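Local coordinates for protein putative fimbrial subunit (Corynebacterium diphtheriae, PDB 4HSS) that builds the shaft of a Corynebacterium diphtheriae pilus as its major pilin, a chain of beta domains carrying internal isopeptide bonds and probably joined covalently to its neighbours, at residues A[28-33]-A[105-110]; A[34-39]-A[53-58]; A[47-52]-A[151-156]; A[116-121]-A[129-134]; A[159-164]-A[180-185]. All coordinates share one frame; numbering follows the deposited sequence.

Contact 1: residues A[28-33]-A[105-110]; sequences GSLTLH and AVFDNL
Leu-30 and Phe-107 lie side by side and point the same way from an antiparallel strand pair, their CB atoms 4.1 Å apart. The ring of Phe-107 turns an edge to strand 28-33: Leu-30 O lies in the ring plane at that edge, and Leu-32 CD1 comes in near the same plane, 3.6 Å from Phe-107 CE2. The Leu-32 side chain as a whole runs obliquely to that of Phe-107. On the same sheet face, Leu-110 brings CD2 to 4.1 Å from Leu-30 CB. Thr-31 and Val-106 stand alongside each other on the other face, Thr-31 OG1 being 3.9 Å from Val-106 CG2.

Six backbone bonds carry the pairing, among them Phe-107 N to Leu-30 O at 2.7 Å. A beta bulge moves the register by one between Gly-28 and Leu-30, and here Ser-29 CA makes a CA-H...O contact of 3.1 Å with Phe-107 O.

Strand 28-36 is bonded on its other edge to strand 149-166, through pairs such as Thr-31 with Val-150. The face carrying Leu-30, Phe-107 and Leu-110 packs on Ile-64 of strand 61-67, closing the core of a prealbumin-like beta sandwich.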
# COMPACT_ATOMS: atom_id res chain seq x y z
N GLY A 28 -16.81 42.24 -1.31
CA GLY A 28 -15.56 41.70 -0.82
C GLY A 28 -15.06 40.52 -1.62
O GLY A 28 -15.58 40.21 -2.70
N SER A 29 -14.02 39.87 -1.10
CA SER A 29 -13.39 38.69 -1.68
C SER A 29 -12.70 37.85 -0.60
O SER A 29 -12.36 38.34 0.48
CB SER A 29 -12.37 39.08 -2.75
OG SER A 29 -11.15 39.57 -2.22
N LEU A 30 -12.47 36.58 -0.94
CA LEU A 30 -11.76 35.60 -0.16
C LEU A 30 -10.75 34.89 -1.06
O LEU A 30 -11.10 34.40 -2.12
CB LEU A 30 -12.73 34.59 0.49
CG LEU A 30 -12.06 33.42 1.21
CD1 LEU A 30 -11.25 33.90 2.39
CD2 LEU A 30 -13.09 32.36 1.61
N THR A 31 -9.50 34.85 -0.63
CA THR A 31 -8.40 34.22 -1.35
C THR A 31 -7.78 33.17 -0.46
O THR A 31 -7.18 33.50 0.58
CB THR A 31 -7.39 35.27 -1.81
OG1 THR A 31 -8.07 36.21 -2.65
CG2 THR A 31 -6.20 34.66 -2.55
N LEU A 32 -7.88 31.92 -0.91
CA LEU A 32 -7.33 30.78 -0.19
C LEU A 32 -6.01 30.38 -0.80
O LEU A 32 -5.91 30.27 -2.02
CB LEU A 32 -8.33 29.60 -0.20
CG LEU A 32 -9.69 29.88 0.45
CD1 LEU A 32 -10.66 28.80 0.18
CD2 LEU A 32 -9.57 30.06 1.94
N HIS A 33 -4.97 30.24 0.04
CA HIS A 33 -3.65 29.80 -0.40
C HIS A 33 -3.37 28.45 0.22
O HIS A 33 -2.75 28.34 1.28
CB HIS A 33 -2.55 30.82 -0.07
CG HIS A 33 -2.62 32.10 -0.83
ND1 HIS A 33 -2.28 32.16 -2.17
CD2 HIS A 33 -2.94 33.34 -0.41
CE1 HIS A 33 -2.44 33.42 -2.52
NE2 HIS A 33 -2.84 34.17 -1.50
N ALA A 105 -7.29 29.66 -4.69
CA ALA A 105 -8.71 29.70 -4.97
C ALA A 105 -9.24 31.06 -4.54
O ALA A 105 -9.11 31.43 -3.36
CB ALA A 105 -9.43 28.56 -4.25
N VAL A 106 -9.76 31.84 -5.51
CA VAL A 106 -10.26 33.19 -5.30
C VAL A 106 -11.78 33.22 -5.44
O VAL A 106 -12.34 32.78 -6.43
CB VAL A 106 -9.57 34.22 -6.24
CG1 VAL A 106 -10.11 35.63 -5.99
CG2 VAL A 106 -8.06 34.21 -6.04
N PHE A 107 -12.44 33.76 -4.41
CA PHE A 107 -13.88 33.95 -4.34
C PHE A 107 -14.16 35.45 -4.44
O PHE A 107 -13.93 36.17 -3.47
CB PHE A 107 -14.45 33.33 -3.04
CG PHE A 107 -14.34 31.82 -2.93
CD1 PHE A 107 -15.37 31.00 -3.35
CD2 PHE A 107 -13.20 31.23 -2.40
CE1 PHE A 107 -15.30 29.61 -3.19
CE2 PHE A 107 -13.11 29.84 -2.28
CZ PHE A 107 -14.16 29.04 -2.67
N ASP A 108 -14.58 35.93 -5.63
CA ASP A 108 -14.81 37.35 -5.94
C ASP A 108 -16.28 37.78 -5.83
O ASP A 108 -17.17 36.93 -5.77
CB ASP A 108 -14.32 37.66 -7.37
CG ASP A 108 -12.89 38.18 -7.50
OD1 ASP A 108 -12.42 38.88 -6.57
OD2 ASP A 108 -12.27 37.96 -8.57
N ASN A 109 -16.51 39.13 -5.87
CA ASN A 109 -17.80 39.82 -5.85
C ASN A 109 -18.74 39.21 -4.83
O ASN A 109 -19.87 38.81 -5.14
CB ASN A 109 -18.43 39.84 -7.25
CG ASN A 109 -18.01 41.05 -8.02
OD1 ASN A 109 -18.57 42.15 -7.86
ND2 ASN A 109 -16.95 40.90 -8.82
N LEU A 110 -18.21 39.08 -3.61
CA LEU A 110 -18.85 38.49 -2.45
C LEU A 110 -19.65 39.49 -1.69
O LEU A 110 -19.10 40.51 -1.27
CB LEU A 110 -17.75 37.91 -1.54
CG LEU A 110 -17.60 36.40 -1.46
CD1 LEU A 110 -18.01 35.71 -2.74
CD2 LEU A 110 -16.18 36.03 -1.13

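Contact 2: residues A[34-39]-A[53-58]; sequences KKKGAE and AGEPLN
Lys-36 leaves its strand extended through chi1 (-169°) and chi2 (164°), which lays CD across Leu-57 at about a right angle; the bend at chi3 (69°) then turns CE, and with it NZ, toward Glu-55. Lys-36 CD ends 3.9 Å from Leu-57 CD1, and Lys-36 NZ makes a long salt bridge of 3.9 Å with Glu-55 OE1. Lys-34 is bent twice, at chi2 and chi4, and lies alongside Leu-57, with its NZ 3.6 Å from Leu-57 CD2. That nitrogen is no longer an amine: it is joined covalently to CG of Asn-156 in an isopeptide bond, and it also gives a weak hydrogen bond to Lys-35 O at 3.3 Å. Leu-57 is therefore wedged between an apolar length of Lys-36 and the end of the cross-linked lysine. As an amide, Lys-34 NZ should carry no charge, which suits its buried position. Lys-35, bent at chi2 and again near its end, lies beside Pro-56 and points the same way, with NZ 3.4 Å from Pro-56 CG.

The backbone pairing is short. Lys-36 N bonds Glu-55 O at 2.9 Å, Glu-55 N returns to Lys-36 O, and Leu-57 N reaches Lys-34 O at 3.1 Å.

Strand 55-56 thus adds a brief antiparallel partner to the end of strand 28-36. Along the same strand, Lys-35 is backbone-bonded to Pro-154 and Gly-37 to Asn-156 of strand 149-166, while Leu-57 O is held by Thr-99.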
# COMPACT_ATOMS: atom_id res chain seq x y z
N LYS A 34 -3.89 27.40 -0.46
CA LYS A 34 -3.83 26.03 -0.03
C LYS A 34 -2.42 25.52 0.02
O LYS A 34 -1.65 25.63 -0.94
CB LYS A 34 -4.72 25.13 -0.91
CG LYS A 34 -4.95 23.72 -0.34
CD LYS A 34 -5.49 23.76 1.07
CE LYS A 34 -5.96 22.40 1.51
NZ LYS A 34 -4.87 21.48 1.94
N LYS A 35 -2.10 24.97 1.18
CA LYS A 35 -0.79 24.43 1.43
C LYS A 35 -0.89 23.00 1.90
O LYS A 35 -1.82 22.62 2.63
CB LYS A 35 -0.04 25.30 2.46
CG LYS A 35 0.44 26.64 1.94
CD LYS A 35 1.74 26.52 1.17
CE LYS A 35 2.16 27.86 0.63
NZ LYS A 35 2.84 27.72 -0.68
N LYS A 36 0.10 22.23 1.47
CA LYS A 36 0.38 20.85 1.78
C LYS A 36 1.46 20.92 2.88
O LYS A 36 2.52 21.50 2.66
CB LYS A 36 0.87 20.20 0.47
CG LYS A 36 1.00 18.70 0.39
CD LYS A 36 1.12 18.30 -1.10
CE LYS A 36 2.41 18.70 -1.81
NZ LYS A 36 2.21 18.92 -3.28
N GLY A 37 1.12 20.47 4.09
CA GLY A 37 2.03 20.51 5.23
C GLY A 37 1.39 20.50 6.62
O GLY A 37 0.30 19.94 6.82
N ALA A 38 2.09 21.11 7.60
CA ALA A 38 1.67 21.16 9.00
C ALA A 38 0.74 22.35 9.28
O ALA A 38 1.00 23.46 8.80
CB ALA A 38 2.88 21.21 9.91
N GLU A 39 -0.32 22.09 10.07
CA GLU A 39 -1.37 23.03 10.49
C GLU A 39 -0.79 24.30 11.14
O GLU A 39 0.26 24.25 11.79
CB GLU A 39 -2.36 22.32 11.45
CG GLU A 39 -3.48 23.19 12.00
CD GLU A 39 -4.83 22.52 12.14
OE1 GLU A 39 -5.52 22.35 11.10
OE2 GLU A 39 -5.24 22.21 13.29
N ALA A 53 5.62 27.86 4.09
CA ALA A 53 6.26 26.87 4.95
C ALA A 53 6.16 25.50 4.26
O ALA A 53 7.16 24.77 4.19
CB ALA A 53 5.58 26.86 6.32
N GLY A 54 4.98 25.23 3.71
CA GLY A 54 4.71 24.01 2.95
C GLY A 54 4.68 24.25 1.46
O GLY A 54 4.99 25.35 0.99
N GLU A 55 4.30 23.23 0.71
CA GLU A 55 4.22 23.29 -0.74
C GLU A 55 2.80 23.62 -1.22
O GLU A 55 1.83 23.10 -0.66
CB GLU A 55 4.70 21.96 -1.35
CG GLU A 55 6.14 21.99 -1.86
CD GLU A 55 6.72 20.65 -2.28
OE1 GLU A 55 6.00 19.84 -2.91
OE2 GLU A 55 7.92 20.42 -2.00
N PRO A 56 2.68 24.46 -2.29
CA PRO A 56 1.35 24.80 -2.84
C PRO A 56 0.62 23.56 -3.33
O PRO A 56 1.21 22.68 -3.97
CB PRO A 56 1.68 25.73 -4.01
CG PRO A 56 3.03 26.25 -3.72
CD PRO A 56 3.75 25.12 -3.06
N LEU A 57 -0.66 23.48 -3.00
CA LEU A 57 -1.47 22.32 -3.35
C LEU A 57 -2.63 22.69 -4.27
O LEU A 57 -3.59 23.35 -3.85
CB LEU A 57 -1.95 21.62 -2.07
CG LEU A 57 -2.80 20.37 -2.21
CD1 LEU A 57 -2.09 19.28 -3.01
CD2 LEU A 57 -3.25 19.87 -0.85
N ASN A 58 -2.51 22.27 -5.54
CA ASN A 58 -3.55 22.42 -6.55
C ASN A 58 -4.49 21.20 -6.50
O ASN A 58 -4.09 20.16 -6.01
CB ASN A 58 -2.94 22.59 -7.93
CG ASN A 58 -2.23 23.90 -8.12
OD1 ASN A 58 -2.71 24.98 -7.73
ND2 ASN A 58 -1.07 23.84 -8.76

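Contact 3: residues A[47-52]-A[151-156]; sequences KEMDDV and VAYPKN
A Met-aromatic contact between Met-49 and Tyr-153 lies at the heart of this surface patch, where the irregular loop 47-52 leans on the long strand 149-166, which pairs with strand 28-36 of the prealbumin-like fold and further on with 175-183. Met-49 SD is 5.5 Å from the centre of the Tyr-153 ring and well off its normal, an oblique approach. The bend at the end of the methionine brings its methyl back to the ring, with CE 3.6 Å from Tyr-153 CD2. The phenol oxygen takes the backbone N-H of Met-49, the N to OH distance being a short 2.6 Å and the bond somewhat bent (145°). Lys-47 O sits in the ring plane at an edge, 4.0 Å from Tyr-153 CE2. The Met-49 N-H thus fixes the hydroxyl, and the methionine side chain lies against the CD2-CE2 part of the ring.

The Glu-48 and Tyr-153 side chains cross at about a right angle, the carboxylate plane 89° from the ring. Glu-48 OE2 is 3.4 Å from Tyr-153 OH and 3.9 Å from Val-151 CG1. Val-151 itself presses CB against the backbone of Lys-47, 3.7 Å from its carbonyl carbon. Lys-155 folds back within its own segment to give its NZ to Tyr-153 O.

Beneath the loop, strand 149-166 runs parallel to strand 28-36, with Ala-152 backbone-bonded to Thr-31 and His-33. The His-33 ring meets that of Tyr-153, and Asn-156 further on is cross-linked to Lys-34.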
# COMPACT_ATOMS: atom_id res chain seq x y z
N LYS A 47 -5.03 38.81 6.24
CA LYS A 47 -4.32 39.57 5.21
C LYS A 47 -3.27 38.66 4.63
O LYS A 47 -3.11 37.54 5.13
CB LYS A 47 -3.69 40.85 5.82
CG LYS A 47 -4.67 41.87 6.39
CD LYS A 47 -3.98 42.97 7.26
CE LYS A 47 -3.83 42.62 8.74
NZ LYS A 47 -3.10 43.67 9.51
N GLU A 48 -2.57 39.12 3.57
CA GLU A 48 -1.50 38.39 2.89
C GLU A 48 -0.36 38.10 3.89
O GLU A 48 -0.13 38.90 4.80
CB GLU A 48 -1.02 39.21 1.67
CG GLU A 48 -0.45 38.39 0.52
CD GLU A 48 -1.45 37.67 -0.37
OE1 GLU A 48 -2.33 38.33 -0.95
OE2 GLU A 48 -1.31 36.43 -0.51
N MET A 49 0.28 36.93 3.81
CA MET A 49 1.26 36.58 4.85
C MET A 49 2.58 36.00 4.35
O MET A 49 3.51 35.93 5.16
CB MET A 49 0.66 35.58 5.86
CG MET A 49 -0.47 36.14 6.71
SD MET A 49 -0.69 35.31 8.31
CE MET A 49 -1.02 33.59 7.80
N ASP A 50 2.67 35.57 3.08
CA ASP A 50 3.87 34.93 2.47
C ASP A 50 4.42 33.75 3.35
O ASP A 50 5.64 33.57 3.49
CB ASP A 50 4.98 35.95 2.09
CG ASP A 50 5.50 36.88 3.18
OD1 ASP A 50 6.18 36.38 4.11
OD2 ASP A 50 5.25 38.10 3.08
N ASP A 51 3.49 32.94 3.90
CA ASP A 51 3.82 31.80 4.75
C ASP A 51 3.91 30.55 3.89
O ASP A 51 3.03 29.68 3.95
CB ASP A 51 2.78 31.64 5.89
CG ASP A 51 3.32 30.99 7.16
OD1 ASP A 51 4.15 30.06 7.06
OD2 ASP A 51 2.87 31.39 8.26
N VAL A 52 4.97 30.48 3.07
CA VAL A 52 5.24 29.35 2.18
C VAL A 52 6.17 28.36 2.96
O VAL A 52 7.32 28.08 2.59
CB VAL A 52 5.77 29.78 0.76
CG1 VAL A 52 6.01 28.56 -0.15
CG2 VAL A 52 4.80 30.75 0.09
N VAL A 151 -7.66 36.98 3.12
CA VAL A 151 -6.69 36.00 2.68
C VAL A 151 -6.56 34.96 3.80
O VAL A 151 -6.38 35.33 4.95
CB VAL A 151 -5.32 36.66 2.29
CG1 VAL A 151 -4.37 35.62 1.72
CG2 VAL A 151 -5.51 37.79 1.29
N ALA A 152 -6.68 33.65 3.46
CA ALA A 152 -6.57 32.53 4.40
C ALA A 152 -5.65 31.46 3.85
O ALA A 152 -5.56 31.30 2.62
CB ALA A 152 -7.94 31.94 4.72
N TYR A 153 -4.98 30.72 4.75
CA TYR A 153 -4.02 29.70 4.38
C TYR A 153 -4.45 28.34 4.94
O TYR A 153 -3.91 27.91 5.96
CB TYR A 153 -2.61 30.10 4.87
CG TYR A 153 -2.12 31.40 4.26
CD1 TYR A 153 -1.24 31.40 3.17
CD2 TYR A 153 -2.57 32.63 4.73
CE1 TYR A 153 -0.83 32.59 2.58
CE2 TYR A 153 -2.16 33.82 4.15
CZ TYR A 153 -1.28 33.80 3.07
OH TYR A 153 -0.88 34.99 2.52
N PRO A 154 -5.43 27.66 4.29
CA PRO A 154 -5.87 26.33 4.79
C PRO A 154 -4.76 25.29 4.66
O PRO A 154 -3.92 25.40 3.76
CB PRO A 154 -7.08 25.97 3.92
CG PRO A 154 -7.35 27.15 3.08
CD PRO A 154 -6.15 28.02 3.05
N LYS A 155 -4.75 24.29 5.57
CA LYS A 155 -3.70 23.28 5.56
C LYS A 155 -4.23 21.88 5.28
O LYS A 155 -5.41 21.59 5.50
CB LYS A 155 -2.89 23.31 6.87
CG LYS A 155 -2.06 24.59 7.09
CD LYS A 155 -0.93 24.81 6.08
CE LYS A 155 -0.09 26.04 6.34
NZ LYS A 155 -0.83 27.31 6.08
N ASN A 156 -3.34 21.02 4.75
CA ASN A 156 -3.59 19.63 4.37
C ASN A 156 -2.35 18.80 4.58
O ASN A 156 -1.25 19.34 4.61
CB ASN A 156 -3.97 19.55 2.89
CG ASN A 156 -5.19 20.33 2.52
OD1 ASN A 156 -6.32 19.90 2.75

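Contact 4: residues A[116-121]-A[129-134]; sequences LVEETK and GAPFIV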
# COMPACT_ATOMS: atom_id res chain seq x y z
N LEU A 116 -18.99 30.35 5.90
CA LEU A 116 -18.43 29.07 6.30
C LEU A 116 -17.63 28.55 5.12
O LEU A 116 -18.14 28.54 4.00
CB LEU A 116 -19.57 28.11 6.66
CG LEU A 116 -19.23 26.65 6.78
CD1 LEU A 116 -18.32 26.40 7.97
CD2 LEU A 116 -20.49 25.85 6.87
N VAL A 117 -16.37 28.16 5.37
CA VAL A 117 -15.47 27.66 4.34
C VAL A 117 -15.20 26.16 4.59
O VAL A 117 -14.62 25.80 5.62
CB VAL A 117 -14.16 28.50 4.30
CG1 VAL A 117 -13.28 28.10 3.11
CG2 VAL A 117 -14.46 29.99 4.27
N GLU A 118 -15.61 25.30 3.63
CA GLU A 118 -15.45 23.84 3.67
C GLU A 118 -14.70 23.27 2.46
O GLU A 118 -14.94 23.74 1.34
CB GLU A 118 -16.84 23.17 3.70
CG GLU A 118 -17.71 23.45 4.91
CD GLU A 118 -19.13 22.96 4.74
OE1 GLU A 118 -19.84 23.44 3.83
OE2 GLU A 118 -19.55 22.08 5.54
N GLU A 119 -13.87 22.24 2.67
CA GLU A 119 -13.21 21.52 1.57
C GLU A 119 -14.18 20.47 1.07
O GLU A 119 -14.65 19.67 1.88
CB GLU A 119 -11.86 20.86 1.96
CG GLU A 119 -11.14 21.46 3.16
CD GLU A 119 -9.63 21.32 3.22
OE1 GLU A 119 -9.03 21.84 4.19
OE2 GLU A 119 -9.04 20.70 2.31
N THR A 120 -14.52 20.47 -0.23
CA THR A 120 -15.46 19.50 -0.79
C THR A 120 -14.75 18.29 -1.48
O THR A 120 -15.23 17.16 -1.38
CB THR A 120 -16.42 20.16 -1.78
OG1 THR A 120 -15.69 21.01 -2.65
CG2 THR A 120 -17.52 20.93 -1.10
N LYS A 121 -13.65 18.54 -2.19
CA LYS A 121 -12.87 17.55 -2.94
C LYS A 121 -11.37 17.85 -2.80
O LYS A 121 -10.96 19.01 -2.73
CB LYS A 121 -13.30 17.60 -4.42
CG LYS A 121 -12.51 16.73 -5.41
CD LYS A 121 -13.06 16.83 -6.84
CE LYS A 121 -12.62 18.07 -7.59
NZ LYS A 121 -12.22 17.78 -8.99
N GLY A 129 -8.01 19.64 6.18
CA GLY A 129 -8.15 20.41 7.42
C GLY A 129 -9.62 20.62 7.75
O GLY A 129 -10.51 20.34 6.93
N ALA A 130 -9.89 21.12 8.96
CA ALA A 130 -11.25 21.36 9.47
C ALA A 130 -11.90 22.58 8.83
O ALA A 130 -11.19 23.52 8.47
CB ALA A 130 -11.21 21.53 10.99
N PRO A 131 -13.25 22.61 8.73
CA PRO A 131 -13.92 23.81 8.19
C PRO A 131 -13.73 25.04 9.08
O PRO A 131 -13.53 24.91 10.29
CB PRO A 131 -15.40 23.41 8.13
CG PRO A 131 -15.41 21.91 8.24
CD PRO A 131 -14.23 21.58 9.10
N PHE A 132 -13.80 26.24 8.50
CA PHE A 132 -13.59 27.47 9.23
C PHE A 132 -14.58 28.54 8.82
O PHE A 132 -15.27 28.38 7.81
CB PHE A 132 -12.15 27.97 9.06
CG PHE A 132 -11.66 28.28 7.66
CD1 PHE A 132 -11.12 27.28 6.85
CD2 PHE A 132 -11.63 29.59 7.19
CE1 PHE A 132 -10.60 27.59 5.59
CE2 PHE A 132 -11.11 29.90 5.94
CZ PHE A 132 -10.57 28.90 5.15
N ILE A 133 -14.66 29.61 9.63
CA ILE A 133 -15.57 30.75 9.48
C ILE A 133 -14.76 31.99 9.12
O ILE A 133 -13.68 32.19 9.67
CB ILE A 133 -16.39 30.91 10.82
CG1 ILE A 133 -17.46 29.81 11.00
CG2 ILE A 133 -16.98 32.29 11.03
CD1 ILE A 133 -18.68 29.84 10.03
N VAL A 134 -15.26 32.81 8.17
CA VAL A 134 -14.63 34.08 7.79
C VAL A 134 -15.71 35.17 7.70
O VAL A 134 -16.84 34.93 7.28
CB VAL A 134 -13.72 34.07 6.52
CG1 VAL A 134 -12.50 33.19 6.71
CG2 VAL A 134 -14.48 33.68 5.25
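Val-117 sits on one face of the Phe-132 ring: its CB lies over the centre, 3.7 Å from the centroid and only 12° off the ring normal, a CH-pi contact. Its methyls rest on the same face, CG1 3.5 Å from Phe-132 CZ and CG2 near Phe-132 CE2. The phenylalanine can reach back in this way because its CG stands between its own backbone N and carbonyl carbon (chi1 60°). Val-134 borders the same group, with CG1 in the ring plane at an edge and CG2 3.8 Å from Val-117 CG2. Behind the side chains Val-117 and Phe-132 form a hydrogen-bonded antiparallel pair: Val-117 N to Phe-132 O is 2.7 Å, and Phe-132 N bonds Val-117 O at 3.0 Å.

These strands are neighbours in a four-stranded antiparallel sheet, in which 132-136 is an outermost strand and 113-121 is bonded on its other side to 61-67. This sheet is one half of the prealbumin-like (CnaB-type) sandwich. On the face away from Val-117, Leu-116 CB meets Ile-133 CD1 at 3.9 Å. Glu-118 CG lies 4.0 Å from Pro-131 CB.

Further along, Glu-119, extended beyond CG, reaches Gly-129, whose N gives OE1 a weak hydrogen bond of 3.1 Å. Its side chain also touches Lys-34, and its OE2 lies close to OD1 of Asn-156, so the carboxylate adjoins the isopeptide bond those two residues share. Toward the sandwich interior, Val-117 rests on Leu-30 and Leu-32 of strand 28-36, and Phe-132 on Leu-32.

Contact 5: residues A[159-164]-A[180-185]; sequences TKTEKT and IKADAP
Glu-162 N gives the shortest direct bond between the strands, 2.8 Å to Lys-181 O and nearly straight (170°), and Lys-181 N returns one to Glu-162 O; here the hairpin pairs regularly. Toward the other end the carboxylate of Asp-183 turns to strand 159-164 because CG is placed anti to its carbonyl carbon (chi1 -68°). Its OD2 takes the backbone N-H of Lys-160 at 2.9 Å, using the lone pair that points away from OD1, while Asp-183 N bonds Lys-160 O at 3.1 Å. OD1 has its own partner, a salt bridge to Lys-255.

The methyl of Thr-159 comes up to the carbonyl of Asp-183, CG2 being 3.4 Å from Asp-183 O, while its hydroxyl is bonded to Gly-125 O. A water gives Asp-183 O a hydrogen bond of 2.7 Å and makes a weak one with Thr-161 OG1, a loose bridge between the strands. Thr-161 CG2 meets Ala-182 CB at 3.8 Å on the face that also carries Lys-163 and Ile-180, and that face is turned to strand 272-282. Lys-163 NZ is joined there to CG of Asn-275 by an isopeptide bond and hydrogen-bonded to Asp-200.

Two consequences follow. At Lys-160 a carboxylate stands in for the main-chain acceptor of a regular ladder, so the strand end is held by a side chain that is itself tied to a lysine. The buried Lys-163, as an amide, probably brings no charge into the domain's interior and secures this strand covalently to another sheet.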
# COMPACT_ATOMS: atom_id res chain seq x y z
N THR A 159 -0.62 11.84 2.73
CA THR A 159 -0.32 10.55 3.35
C THR A 159 -0.26 9.51 2.25
O THR A 159 -1.28 9.24 1.60
CB THR A 159 -1.34 10.15 4.45
OG1 THR A 159 -2.66 10.13 3.91
CG2 THR A 159 -1.27 11.02 5.70
N LYS A 160 0.95 8.95 2.02
CA LYS A 160 1.21 7.89 1.04
C LYS A 160 1.17 6.50 1.71
O LYS A 160 1.59 6.38 2.85
CB LYS A 160 2.59 8.09 0.38
CG LYS A 160 2.56 8.43 -1.09
CD LYS A 160 3.91 9.01 -1.57
CE LYS A 160 4.00 10.52 -1.45
NZ LYS A 160 5.24 11.04 -2.08
N THR A 161 0.73 5.47 0.97
CA THR A 161 0.67 4.07 1.45
C THR A 161 1.35 3.18 0.41
O THR A 161 1.01 3.25 -0.77
CB THR A 161 -0.79 3.66 1.70
OG1 THR A 161 -1.49 4.80 2.18
CG2 THR A 161 -0.91 2.56 2.70
N GLU A 162 2.32 2.34 0.84
CA GLU A 162 3.12 1.48 -0.06
C GLU A 162 3.22 0.02 0.47
O GLU A 162 3.21 -0.21 1.69
CB GLU A 162 4.51 2.12 -0.25
CG GLU A 162 5.45 1.42 -1.23
CD GLU A 162 6.95 1.57 -0.99
OE1 GLU A 162 7.41 1.30 0.14
OE2 GLU A 162 7.66 1.88 -1.97
N LYS A 163 3.30 -0.95 -0.44
CA LYS A 163 3.43 -2.37 -0.10
C LYS A 163 4.59 -2.96 -0.86
O LYS A 163 4.73 -2.70 -2.07
CB LYS A 163 2.14 -3.15 -0.38
CG LYS A 163 2.27 -4.64 -0.22
CD LYS A 163 0.97 -5.32 0.15
CE LYS A 163 1.16 -6.80 0.05
NZ LYS A 163 -0.01 -7.60 0.46
N THR A 164 5.48 -3.70 -0.16
CA THR A 164 6.60 -4.39 -0.79
C THR A 164 6.58 -5.90 -0.41
O THR A 164 5.86 -6.33 0.49
CB THR A 164 7.96 -3.72 -0.49
OG1 THR A 164 8.22 -3.71 0.91
CG2 THR A 164 8.07 -2.32 -1.09
N ILE A 180 4.07 -3.25 4.76
CA ILE A 180 3.14 -2.16 4.49
C ILE A 180 3.62 -0.94 5.23
O ILE A 180 3.75 -0.97 6.45
CB ILE A 180 1.66 -2.52 4.83
CG1 ILE A 180 1.24 -3.78 4.07
CG2 ILE A 180 0.71 -1.35 4.51
CD1 ILE A 180 0.59 -4.73 4.90
N LYS A 181 3.93 0.11 4.45
CA LYS A 181 4.38 1.43 4.90
C LYS A 181 3.30 2.45 4.70
O LYS A 181 2.68 2.48 3.63
CB LYS A 181 5.64 1.86 4.14
CG LYS A 181 6.83 1.01 4.47
CD LYS A 181 7.97 1.78 5.02
CE LYS A 181 9.09 0.84 5.37
NZ LYS A 181 8.87 0.18 6.69
N ALA A 182 3.06 3.31 5.69
CA ALA A 182 2.03 4.34 5.56
C ALA A 182 2.32 5.56 6.41
O ALA A 182 2.73 5.43 7.56
CB ALA A 182 0.66 3.78 5.95
N ASP A 183 2.05 6.74 5.85
CA ASP A 183 2.20 8.00 6.57
C ASP A 183 1.01 8.19 7.49
O ASP A 183 -0.13 8.10 7.03
CB ASP A 183 2.30 9.18 5.59
CG ASP A 183 3.54 9.20 4.75
OD1 ASP A 183 4.65 9.23 5.33
OD2 ASP A 183 3.42 9.28 3.50
N ALA A 184 1.26 8.42 8.77
CA ALA A 184 0.19 8.73 9.71
C ALA A 184 -0.28 10.19 9.46
O ALA A 184 0.52 10.97 8.89
CB ALA A 184 0.67 8.54 11.16
N PRO A 185 -1.53 10.60 9.79
CA PRO A 185 -1.90 12.01 9.58
C PRO A 185 -1.19 12.94 10.59
O PRO A 185 -0.52 12.49 11.54
CB PRO A 185 -3.42 12.00 9.76
CG PRO A 185 -3.67 10.92 10.75
CD PRO A 185 -2.63 9.85 10.46
O HOH W 1 -1.24 6.69 4.99

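Contacts 1, 2 and 4 build the N-terminal sandwich: contact 1 is the most buried, contact 4 pairs strands of the facing sheet, and the two sheets face each other through apolar side chains. Contacts 1 and 2 share strand 28-36. Contact 3 lies at the surface, depending on one phenol bond and a sulfur-aromatic touch instead of a strand ladder, yet its segment 151-156 supplies the asparagine cross-linked to the lysine of contact 2, beside the glutamate of contact 4. Contact 5 uses the same long strand, 149-166, but lies in the next domain, its centre about 35 Å from that of contact 1, where a second isopeptide lysine belongs to a water-bridged hairpin.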